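Local coordinates for transcriptional regulator, TetR family (Cytophaga hutchinsonii, PDB 3EUP), which probably binds operator DNA through a helix-turn-helix domain and regulates transcription, as other TetR-family proteins do, at residues F15-T20 with G50-K55. Numbering follows the deposited sequence.
Sequences FIIEST and GNFENK
Phe52 drives its ring from the loop that follows helix 45-48 against two consecutive isoleucines of helix 10-31. CE2 of Phe52 lies 3.7 Å from CG2 of Ile16 and packs equally close to that residue's CB, the methyl approaching the ring obliquely while the two side chains run past each other in opposite directions. CZ of Phe52 meets CG1 of Ile17 at 3.7 Å; this methylene sits at the ring edge, near its plane, and the two side chains cross at about a right angle. In Ile16, CG1 sits beside the backbone N (chi1 -61°), which places the CG2 methyl anti to that N and against CE2. All three residues are buried, and the contact between the segments is purely apolar. Val58 of helix 55-78 also touches Phe52, while Tyr65 of that helix packs on Ile17. Replacing Phe52 with alanine is likely to leave Ile16 and Ile17 without their aromatic partner and open a gap between loop and helix. The preceding Asn51 bonds through its amide to Ser7 O and Ser9 N. The arrangement belongs to the hydrophobic core of the TetR-type helix-turn-helix domain, where the loop after the presumed recognition helix, 45-48, packs against helix 10-31, the first long helix of the domain.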
loop_
_atom_site.group_PDB
_atom_site.type_symbol
_atom_site.label_atom_id
_atom_site.label_comp_id
_atom_site.label_asym_id
_atom_site.label_seq_id
_atom_site.Cartn_x
_atom_site.Cartn_y
_atom_site.Cartn_z
ATOM N N PHE A 15 -25.450 -4.864 11.798
ATOM C CA PHE A 15 -25.837 -3.717 10.997
ATOM C C PHE A 15 -24.857 -2.546 11.161
ATOM O O PHE A 15 -24.547 -1.864 10.182
ATOM C CB PHE A 15 -27.264 -3.248 11.346
ATOM C CG PHE A 15 -27.625 -1.930 10.713
ATOM C CD1 PHE A 15 -28.089 -1.877 9.394
ATOM C CD2 PHE A 15 -27.491 -0.740 11.429
ATOM C CE1 PHE A 15 -28.390 -0.637 8.783
ATOM C CE2 PHE A 15 -27.800 0.492 10.834
ATOM C CZ PHE A 15 -28.246 0.543 9.499
ATOM N N ILE A 16 -24.416 -2.286 12.400
ATOM C CA ILE A 16 -23.472 -1.234 12.629
ATOM C C ILE A 16 -22.204 -1.538 11.839
ATOM O O ILE A 16 -21.663 -0.655 11.193
ATOM C CB ILE A 16 -23.049 -1.033 14.128
ATOM C CG1 ILE A 16 -24.205 -0.676 15.043
ATOM C CG2 ILE A 16 -22.015 0.068 14.212
ATOM C CD1 ILE A 16 -24.989 0.411 14.547
ATOM N N ILE A 17 -21.727 -2.780 11.920
ATOM C CA ILE A 17 -20.464 -3.172 11.262
ATOM C C ILE A 17 -20.600 -2.959 9.766
ATOM O O ILE A 17 -19.764 -2.284 9.134
ATOM C CB ILE A 17 -20.071 -4.619 11.568
ATOM C CG1 ILE A 17 -19.672 -4.763 13.046
ATOM C CG2 ILE A 17 -18.885 -5.045 10.688
ATOM C CD1 ILE A 17 -19.639 -6.229 13.577
ATOM N N GLU A 18 -21.692 -3.480 9.216
ATOM C CA GLU A 18 -21.966 -3.408 7.774
ATOM C C GLU A 18 -22.056 -1.980 7.257
ATOM O O GLU A 18 -21.547 -1.691 6.195
ATOM C CB GLU A 18 -23.246 -4.194 7.437
ATOM C CG GLU A 18 -22.965 -5.666 7.545
ATOM C CD GLU A 18 -24.143 -6.548 7.413
ATOM O OE1 GLU A 18 -25.248 -6.062 7.006
ATOM O OE2 GLU A 18 -23.926 -7.750 7.722
ATOM N N SER A 19 -22.683 -1.096 8.030
ATOM C CA SER A 19 -22.936 0.277 7.613
ATOM C C SER A 19 -21.691 1.110 7.692
ATOM O O SER A 19 -21.516 2.048 6.904
ATOM C CB SER A 19 -23.955 0.939 8.545
ATOM O OG SER A 19 -25.184 0.288 8.428
ATOM N N THR A 20 -20.857 0.833 8.694
ATOM C CA THR A 20 -19.737 1.714 8.940
ATOM C C THR A 20 -18.440 1.230 8.348
ATOM O O THR A 20 -17.520 2.019 8.254
ATOM C CB THR A 20 -19.491 1.972 10.436
ATOM O OG1 THR A 20 -19.106 0.746 11.082
ATOM C CG2 THR A 20 -20.772 2.570 11.091
ATOM N N GLY A 50 -23.870 1.278 22.699
ATOM C CA GLY A 50 -24.479 0.205 23.465
ATOM C C GLY A 50 -24.150 -1.162 22.888
ATOM O O GLY A 50 -24.447 -2.180 23.500
ATOM N N ASN A 51 -23.559 -1.190 21.697
ATOM C CA ASN A 51 -23.097 -2.438 21.073
ATOM C C ASN A 51 -21.572 -2.559 21.040
ATOM O O ASN A 51 -21.035 -3.651 20.906
ATOM C CB ASN A 51 -23.636 -2.527 19.648
ATOM C CG ASN A 51 -25.092 -2.790 19.627
ATOM O OD1 ASN A 51 -25.523 -3.937 19.773
ATOM N ND2 ASN A 51 -25.881 -1.729 19.501
ATOM N N PHE A 52 -20.891 -1.427 21.137
ATOM C CA PHE A 52 -19.448 -1.392 21.087
ATOM C C PHE A 52 -18.906 -0.507 22.201
ATOM O O PHE A 52 -19.468 0.552 22.488
ATOM C CB PHE A 52 -18.998 -0.786 19.765
ATOM C CG PHE A 52 -19.271 -1.642 18.593
ATOM C CD1 PHE A 52 -18.359 -2.616 18.210
ATOM C CD2 PHE A 52 -20.444 -1.484 17.863
ATOM C CE1 PHE A 52 -18.584 -3.393 17.108
ATOM C CE2 PHE A 52 -20.702 -2.282 16.765
ATOM C CZ PHE A 52 -19.768 -3.238 16.380
ATOM N N GLU A 53 -17.753 -0.888 22.741
ATOM C CA GLU A 53 -17.108 -0.093 23.781
ATOM C C GLU A 53 -16.798 1.314 23.315
ATOM O O GLU A 53 -17.161 2.290 23.970
ATOM C CB GLU A 53 -15.830 -0.793 24.256
ATOM C CG GLU A 53 -15.069 -0.072 25.398
ATOM C CD GLU A 53 -15.876 0.103 26.700
ATOM O OE1 GLU A 53 -16.773 -0.722 26.994
ATOM O OE2 GLU A 53 -15.579 1.080 27.443
ATOM N N ASN A 54 -16.112 1.422 22.191
ATOM C CA ASN A 54 -15.679 2.707 21.680
ATOM C C ASN A 54 -15.456 2.608 20.187
ATOM O O ASN A 54 -15.659 1.533 19.590
ATOM C CB ASN A 54 -14.377 3.110 22.356
ATOM C CG ASN A 54 -13.345 1.991 22.337
ATOM O OD1 ASN A 54 -13.081 1.394 21.310
ATOM N ND2 ASN A 54 -12.767 1.699 23.502
ATOM N N LYS A 55 -15.059 3.725 19.591
ATOM C CA LYS A 55 -14.867 3.797 18.145
ATOM C C LYS A 55 -13.852 2.769 17.667
ATOM O O LYS A 55 -13.989 2.203 16.574
ATOM C CB LYS A 55 -14.421 5.193 17.724
ATOM C CG LYS A 55 -14.218 5.314 16.213
ATOM C CD LYS A 55 -14.146 6.735 15.739
ATOM C CE LYS A 55 -12.931 7.422 16.267
ATOM N NZ LYS A 55 -12.376 8.379 15.281
#